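Local structure of fructose 1-phosphate kinase (Staphylococcus aureus, 2JG5) at residues 183-186 with 187-191; 67-70 with 71-74; 145-148 with 149-153; 267-270 with 271-275. The protein probably catalyses the ATP-dependent phosphorylation of fructose 1-phosphate to fructose 1,6-bisphosphate, as a member of the PfkB branch of the ribokinase-like sugar kinases. All coordinates share one frame; numbering follows the deposited sequence.

Interaction 1 of 4, residues 183-186 with 187-191; sequences DELE and VMFNT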
# COMPACT_ATOMS: atom_id res chain seq x y z
N ASP A 183 18.69 -27.48 9.79
CA ASP A 183 19.50 -27.22 8.60
C ASP A 183 20.60 -26.18 8.86
O ASP A 183 21.70 -26.30 8.34
CB ASP A 183 18.61 -26.86 7.39
CG ASP A 183 17.67 -28.02 6.98
OD1 ASP A 183 18.04 -29.21 7.11
OD2 ASP A 183 16.54 -27.73 6.52
N GLU A 184 20.30 -25.19 9.69
CA GLU A 184 21.31 -24.22 10.12
C GLU A 184 22.41 -24.85 10.98
O GLU A 184 23.58 -24.48 10.85
CB GLU A 184 20.66 -23.04 10.83
CG GLU A 184 20.00 -22.07 9.87
CD GLU A 184 19.12 -21.05 10.54
OE1 GLU A 184 18.48 -21.36 11.56
OE2 GLU A 184 19.05 -19.91 10.03
N LEU A 185 22.03 -25.81 11.84
CA LEU A 185 22.98 -26.62 12.61
C LEU A 185 23.95 -27.32 11.68
O LEU A 185 25.16 -27.30 11.92
CB LEU A 185 22.26 -27.67 13.45
CG LEU A 185 21.64 -27.32 14.80
CD1 LEU A 185 21.06 -28.58 15.42
CD2 LEU A 185 22.65 -26.70 15.74
N GLU A 186 23.41 -27.94 10.63
CA GLU A 186 24.20 -28.63 9.61
C GLU A 186 25.21 -27.72 8.92
O GLU A 186 26.32 -28.14 8.63
CB GLU A 186 23.30 -29.30 8.56
CG GLU A 186 22.54 -30.51 9.07
CD GLU A 186 22.14 -31.47 7.96
OE1 GLU A 186 22.28 -31.12 6.76
OE2 GLU A 186 21.69 -32.59 8.30
N VAL A 187 24.81 -26.47 8.65
CA VAL A 187 25.72 -25.51 8.05
C VAL A 187 26.75 -25.02 9.07
O VAL A 187 27.95 -25.04 8.80
CB VAL A 187 24.98 -24.31 7.40
CG1 VAL A 187 25.97 -23.34 6.75
CG2 VAL A 187 23.97 -24.80 6.36
N MET A 188 26.27 -24.60 10.24
CA MET A 188 27.13 -24.14 11.34
C MET A 188 28.30 -25.08 11.56
O MET A 188 29.44 -24.71 11.35
CB MET A 188 26.34 -24.04 12.64
CG MET A 188 25.42 -22.84 12.78
SD MET A 188 24.77 -22.85 14.46
CE MET A 188 23.41 -21.67 14.38
N PHE A 189 28.00 -26.30 11.99
CA PHE A 189 29.02 -27.27 12.39
C PHE A 189 29.50 -28.14 11.23
O PHE A 189 30.17 -29.16 11.46
CB PHE A 189 28.49 -28.14 13.53
CG PHE A 189 28.21 -27.37 14.79
CD1 PHE A 189 26.92 -26.88 15.05
CD2 PHE A 189 29.23 -27.12 15.71
CE1 PHE A 189 26.66 -26.16 16.22
CE2 PHE A 189 28.98 -26.40 16.88
CZ PHE A 189 27.68 -25.92 17.13
N ASN A 190 29.17 -27.73 10.01
CA ASN A 190 29.46 -28.46 8.77
C ASN A 190 29.42 -29.98 8.88
O ASN A 190 30.43 -30.67 8.69
CB ASN A 190 30.74 -27.98 8.12
CG ASN A 190 30.63 -27.95 6.61
OD1 ASN A 190 29.86 -27.17 6.05
ND2 ASN A 190 31.39 -28.82 5.94
N THR A 191 28.23 -30.49 9.18
CA THR A 191 28.01 -31.90 9.43
C THR A 191 26.56 -32.25 9.12
O THR A 191 25.74 -31.35 8.96
CB THR A 191 28.32 -32.27 10.90
OG1 THR A 191 28.02 -33.65 11.13
CG2 THR A 191 27.51 -31.42 11.87
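L185 and F189 lie side by side, one helical turn apart and pointing the same way, with CD2 of L185 4.1 Å from CE1 of F189. The edge of the phenyl ring meets L185 O, which lies near the ring plane, 3.6 Å from CD1 of F189. Both suit the apolar side of this helix end, for they pack on L206 of helix 196-208, and the ring of F189 also meets that of Y202. M188 has CG beside its backbone N (chi1 -76°), 3.1 Å from E184 O, and the chain runs extended beyond it. E186 also has CG beside its backbone N, and the methylene stem passes along T191 O before the carboxylate goes on to a salt bridge with K182 and a hydrogen bond from V193 N. Past M188 the chain closes in a Schellman motif. T191 N reaches back to E186 O at 3.1 Å, in the carbonyl plane on a lone pair, while N190 N bonds V187 O. N190, with positive phi (33°), is the C-prime residue, a position asparagine tolerates well. The last-turn carbonyls of E186 and V187 thus gain backbone donors, and K182 probably stabilises the charged form of E186.

Interaction 2 of 4, residues 67-70 with 71-74; sequences IIDT and LNNS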
# COMPACT_ATOMS: atom_id res chain seq x y z
N ILE A 67 0.57 0.52 11.55
CA ILE A 67 1.10 -0.51 12.43
C ILE A 67 0.86 -0.18 13.90
O ILE A 67 0.48 -1.06 14.70
CB ILE A 67 2.59 -0.75 12.14
CG1 ILE A 67 2.74 -1.40 10.76
CG2 ILE A 67 3.22 -1.61 13.24
CD1 ILE A 67 4.15 -1.85 10.44
N ILE A 68 1.06 1.09 14.27
CA ILE A 68 0.80 1.52 15.63
C ILE A 68 -0.69 1.40 15.97
O ILE A 68 -1.05 0.81 17.01
CB ILE A 68 1.34 2.93 15.91
CG1 ILE A 68 2.80 3.05 15.45
CG2 ILE A 68 1.22 3.26 17.39
CD1 ILE A 68 3.35 4.48 15.40
N ASP A 69 -1.56 1.90 15.10
CA ASP A 69 -3.01 1.82 15.33
C ASP A 69 -3.52 0.38 15.36
O ASP A 69 -4.37 0.04 16.18
CB ASP A 69 -3.79 2.66 14.31
CG ASP A 69 -3.53 4.15 14.44
OD1 ASP A 69 -2.59 4.54 15.17
OD2 ASP A 69 -4.25 4.95 13.81
N THR A 70 -2.99 -0.45 14.46
CA THR A 70 -3.32 -1.88 14.42
C THR A 70 -2.93 -2.57 15.72
O THR A 70 -3.75 -3.29 16.31
CB THR A 70 -2.66 -2.58 13.20
OG1 THR A 70 -3.30 -2.12 12.00
CG2 THR A 70 -2.80 -4.09 13.27
N LEU A 71 -1.70 -2.33 16.18
CA LEU A 71 -1.27 -2.86 17.47
C LEU A 71 -2.13 -2.32 18.62
O LEU A 71 -2.56 -3.08 19.48
CB LEU A 71 0.22 -2.60 17.73
CG LEU A 71 1.21 -3.41 16.87
CD1 LEU A 71 2.64 -3.10 17.28
CD2 LEU A 71 0.93 -4.92 16.94
N ASN A 72 -2.38 -1.01 18.61
CA ASN A 72 -3.21 -0.39 19.65
C ASN A 72 -4.61 -0.99 19.74
O ASN A 72 -5.10 -1.28 20.83
CB ASN A 72 -3.29 1.12 19.46
CG ASN A 72 -1.97 1.84 19.76
OD1 ASN A 72 -1.14 1.36 20.54
ND2 ASN A 72 -1.80 3.02 19.16
N ASN A 73 -5.24 -1.20 18.58
CA ASN A 73 -6.57 -1.81 18.53
C ASN A 73 -6.55 -3.22 19.10
O ASN A 73 -7.57 -3.71 19.59
CB ASN A 73 -7.12 -1.85 17.11
CG ASN A 73 -7.36 -0.46 16.53
OD1 ASN A 73 -7.32 0.55 17.24
ND2 ASN A 73 -7.61 -0.41 15.23
N SER A 74 -5.39 -3.86 19.03
CA SER A 74 -5.18 -5.20 19.56
C SER A 74 -4.76 -5.19 21.04
O SER A 74 -4.55 -6.26 21.64
CB SER A 74 -4.13 -5.92 18.71
OG SER A 74 -4.34 -7.32 18.73
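I68 lies alongside N72, its CG2 branch 3.5 Å from ND2 of the amide, with both side chains pointing the same way from successive turns of the helix. This is a methyl group against the amide nitrogen, a van der Waals contact that a residue at the border between core and solvent can readily make. The first torsion of N72 (chi1 -71°) sets CG beside the backbone N and within 3.1 Å of I68 O. That carbonyl, however, is engaged by the backbone: N72 N donates to it at 2.8 Å, whereas ND2, though near, is badly placed to donate to it. N73 repeats the pose one residue on, CG lying 3.1 Å from D69 O, which accepts from N73 N. On the inner side of the helix, CG2 of I67 and CD1 of L71 are 4.3 Å apart, a loose apolar pair four residues apart. L71 also brings its CG close to I67 O, the carbonyl that takes its backbone N-H. The regular bonding fades at the end, where S74 N makes a weak bond to T70 O at 3.2 Å. T70 turns its hydroxyl back to F66 O, a common way for threonine to live within a helix. Branched and aliphatic residues thus occupy the inward side, and D69, N72 and N73 the wet one. Helix 61-73 is the crossover of the beta-alpha-beta unit between strands 58-59 and 77-82: I67, I68 and L71 rest on F80 of strand 77-82, while I67 and L71 also meet I40 of helix 38-48.

Interaction 3 of 4, residues 145-148 with 149-153; sequences AQIA and QITAQ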
# COMPACT_ATOMS: atom_id res chain seq x y z
N ALA A 145 24.28 -7.90 17.67
CA ALA A 145 25.34 -7.86 18.66
C ALA A 145 25.33 -6.57 19.47
O ALA A 145 25.65 -6.58 20.65
CB ALA A 145 26.71 -8.03 17.98
N GLN A 146 25.00 -5.47 18.81
CA GLN A 146 24.95 -4.15 19.45
C GLN A 146 23.82 -4.08 20.48
O GLN A 146 23.94 -3.42 21.51
CB GLN A 146 24.79 -3.04 18.40
CG GLN A 146 25.98 -2.87 17.43
CD GLN A 146 25.99 -1.50 16.76
OE1 GLN A 146 25.40 -0.54 17.26
NE2 GLN A 146 26.66 -1.40 15.61
N ILE A 147 22.73 -4.80 20.20
CA ILE A 147 21.65 -4.94 21.15
C ILE A 147 22.11 -5.91 22.25
O ILE A 147 22.07 -5.57 23.44
CB ILE A 147 20.34 -5.38 20.43
CG1 ILE A 147 19.70 -4.18 19.73
CG2 ILE A 147 19.35 -6.04 21.41
CD1 ILE A 147 18.84 -4.53 18.52
N ALA A 148 22.60 -7.08 21.84
CA ALA A 148 22.98 -8.15 22.78
C ALA A 148 23.96 -7.67 23.85
O ALA A 148 23.92 -8.11 25.00
CB ALA A 148 23.57 -9.32 22.02
N GLN A 149 24.82 -6.75 23.45
CA GLN A 149 25.86 -6.22 24.31
C GLN A 149 25.33 -5.30 25.41
O GLN A 149 25.93 -5.21 26.49
CB GLN A 149 26.82 -5.45 23.45
CG GLN A 149 28.13 -5.25 24.06
CD GLN A 149 28.95 -4.39 23.19
OE1 GLN A 149 28.42 -3.53 22.48
NE2 GLN A 149 30.28 -4.59 23.23
N ILE A 150 24.24 -4.60 25.11
CA ILE A 150 23.57 -3.74 26.06
C ILE A 150 22.81 -4.56 27.11
O ILE A 150 22.84 -4.25 28.30
CB ILE A 150 22.61 -2.76 25.35
CG1 ILE A 150 23.40 -1.76 24.50
CG2 ILE A 150 21.73 -2.03 26.37
CD1 ILE A 150 22.52 -0.86 23.62
N THR A 151 22.13 -5.62 26.65
CA THR A 151 21.34 -6.47 27.52
C THR A 151 22.24 -7.23 28.47
O THR A 151 21.84 -7.50 29.60
CB THR A 151 20.48 -7.50 26.75
OG1 THR A 151 21.34 -8.41 26.05
CG2 THR A 151 19.54 -6.81 25.80
N ALA A 152 23.44 -7.55 28.00
CA ALA A 152 24.46 -8.16 28.84
C ALA A 152 24.84 -7.24 30.01
O ALA A 152 25.17 -7.73 31.08
CB ALA A 152 25.69 -8.50 28.02
N GLN A 153 24.78 -5.93 29.78
CA GLN A 153 25.05 -4.94 30.83
C GLN A 153 23.82 -4.64 31.67
O GLN A 153 23.95 -4.42 32.87
CB GLN A 153 25.52 -3.61 30.22
CG GLN A 153 26.96 -3.53 29.82
CD GLN A 153 27.32 -2.14 29.33
OE1 GLN A 153 26.55 -1.52 28.58
NE2 GLN A 153 28.47 -1.63 29.77
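T151 OG1 donates to A148 O at 2.8 Å, adding a side-chain bond to a carbonyl that also accepts A152 N at 3.1 Å. The two donors come from the same face of the carbonyl plane, and the hydroxyl stands 37° out of that plane, so it does not use a lone pair direction. Its reach depends on the first torsion (chi1 64°), which puts OG1 between the backbone N and the carbonyl carbon and leaves the methyl CG2 near I147 O. Threonine suits this buried place because its hydroxyl is satisfied within the helix while its side chain packs on L158. I147 O is doubly occupied too. T151 N approaches it nearly along the C=O axis, at 3.2 Å, whereas I150 N comes from above the plane at 2.9 Å with a bent N-H angle of 131°; the second is a three-residue bond laid over the usual four-residue one. Helix 143-154 connects strands 128-132 and 157-161 in a right-handed beta-alpha-beta crossover of the Rossmann-like core of the ribokinase fold, and I147 and A148 join T151 in packing on L158 of the second strand. At the preceding turn Q149 N pairs with A145 O at 2.9 Å. The extended side chain of Q149, CG anti to the backbone N, reaches an exposed position, and Y173 packs against it. Q146 has its polar end settled elsewhere, NE2 donating to OD2 of D142. I150 lays CG1 3.5 Å from Q146 O and packs on L117 and I120 of helix 110-120, apolar residues that suit its branched hydrocarbon side chain.

Interaction 4 of 4, residues 267-270 with 271-275; sequences KAFQ and QAVAC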
# COMPACT_ATOMS: atom_id res chain seq x y z
N LYS A 267 7.03 -27.42 30.29
CA LYS A 267 5.69 -27.00 29.91
C LYS A 267 5.71 -25.76 29.03
O LYS A 267 4.89 -25.63 28.12
CB LYS A 267 4.81 -26.81 31.14
CG LYS A 267 4.48 -28.11 31.84
CD LYS A 267 3.32 -28.81 31.16
CE LYS A 267 3.20 -30.25 31.60
NZ LYS A 267 1.79 -30.68 31.45
N ALA A 268 6.65 -24.85 29.32
CA ALA A 268 6.87 -23.66 28.48
C ALA A 268 7.23 -24.09 27.07
O ALA A 268 6.72 -23.53 26.10
CB ALA A 268 7.96 -22.80 29.07
N PHE A 269 8.09 -25.10 26.97
CA PHE A 269 8.52 -25.67 25.69
C PHE A 269 7.34 -26.33 24.97
O PHE A 269 7.13 -26.09 23.78
CB PHE A 269 9.68 -26.65 25.91
CG PHE A 269 10.24 -27.25 24.63
CD1 PHE A 269 10.63 -26.44 23.56
CD2 PHE A 269 10.41 -28.63 24.52
CE1 PHE A 269 11.16 -27.00 22.39
CE2 PHE A 269 10.96 -29.20 23.37
CZ PHE A 269 11.32 -28.38 22.30
N GLN A 270 6.58 -27.14 25.71
CA GLN A 270 5.32 -27.70 25.22
C GLN A 270 4.38 -26.62 24.65
O GLN A 270 3.84 -26.78 23.55
CB GLN A 270 4.60 -28.45 26.34
CG GLN A 270 3.49 -29.35 25.86
CD GLN A 270 2.58 -29.81 26.98
OE1 GLN A 270 2.30 -29.06 27.93
NE2 GLN A 270 2.10 -31.03 26.88
N GLN A 271 4.20 -25.53 25.41
CA GLN A 271 3.42 -24.37 24.96
C GLN A 271 4.00 -23.79 23.67
O GLN A 271 3.27 -23.46 22.74
CB GLN A 271 3.37 -23.31 26.06
CG GLN A 271 2.73 -21.99 25.66
CD GLN A 271 2.00 -21.34 26.80
OE1 GLN A 271 0.85 -21.69 27.09
NE2 GLN A 271 2.64 -20.38 27.46
N ALA A 272 5.33 -23.70 23.62
CA ALA A 272 6.07 -23.19 22.48
C ALA A 272 5.77 -23.98 21.20
O ALA A 272 5.43 -23.39 20.17
CB ALA A 272 7.56 -23.20 22.78
N VAL A 273 5.85 -25.31 21.29
CA VAL A 273 5.58 -26.20 20.15
C VAL A 273 4.10 -26.21 19.75
O VAL A 273 3.77 -26.22 18.55
CB VAL A 273 6.15 -27.64 20.39
CG1 VAL A 273 5.74 -28.57 19.28
CG2 VAL A 273 7.69 -27.59 20.46
N ALA A 274 3.21 -26.18 20.74
CA ALA A 274 1.77 -26.05 20.48
C ALA A 274 1.47 -24.80 19.66
O ALA A 274 0.72 -24.86 18.69
CB ALA A 274 0.97 -26.03 21.78
N CYS A 275 2.06 -23.67 20.07
CA CYS A 275 1.88 -22.40 19.35
C CYS A 275 2.29 -22.45 17.88
O CYS A 275 1.52 -22.03 17.01
CB CYS A 275 2.64 -21.29 20.06
SG CYS A 275 1.95 -20.91 21.65
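F269 and V273 meet four residues apart on helix 265-280, in the C-terminal part of the ribokinase-like fold, where the contact is largely buried. Their contact is apolar, methyl on ring face: CG2 of V273 sits over one face of the phenyl group, 4.0 Å above its plane and offset toward the rim, with CE1 and CZ the nearest ring atoms. The side chains cross obliquely, F269 having CG anti to its backbone N (chi1 -178°) and V273 holding CG2 beside its own. Both then pack on A234 of strand 230-235, and the ring also touches I232 and M255, so a flat aromatic and a short branched residue fit the layer between helix and sheet.

Backbone hydrogen bonds are regular throughout. Q271 N to K267 O and A272 N to A268 O are each 2.8 Å, and A274 N reaches Q270 O at 2.9 Å. V273 N donates to F269 O at 2.9 Å; the apolar pair is thus joined through its main chain too.

Polar side chains leave the helix for other parts of the protein. Q270, extended beyond CG, gives NE2 to V298 O; Q271, bent at its second torsion, offers OE1 to K295 NZ and makes a weak bond from NE2 to G254 O. Both ends of this buried amide thus have a partner, though the one at NE2 is weak. Alanine is small enough for A272 to meet M255 of helix 247-260 and A274 to touch I294 of helix 288-295. Within the helix itself, CB of A272 lies 3.1 Å from F269 O.

In the fold
All four contacts are local, within or at the end of one helix of a PfkB-family chain, and none touches another. Interactions 2 and 3 lie on crossover helices serving the same seven-stranded parallel sheet, at strands 58-59 and 77-82 for the former and 128-132 and 157-161 for the latter; their centres are 28 Å apart. Interaction 4, the most buried, packs instead against the antiparallel sheet through strand 230-235, about 20 Å from interaction 3 between nearest atoms. Interaction 1 ends a short surface helix; its centre is 39 Å from that of interaction 2, on the opposite side of the chain's centre. Its nearest atoms come about 12 Å from interaction 4.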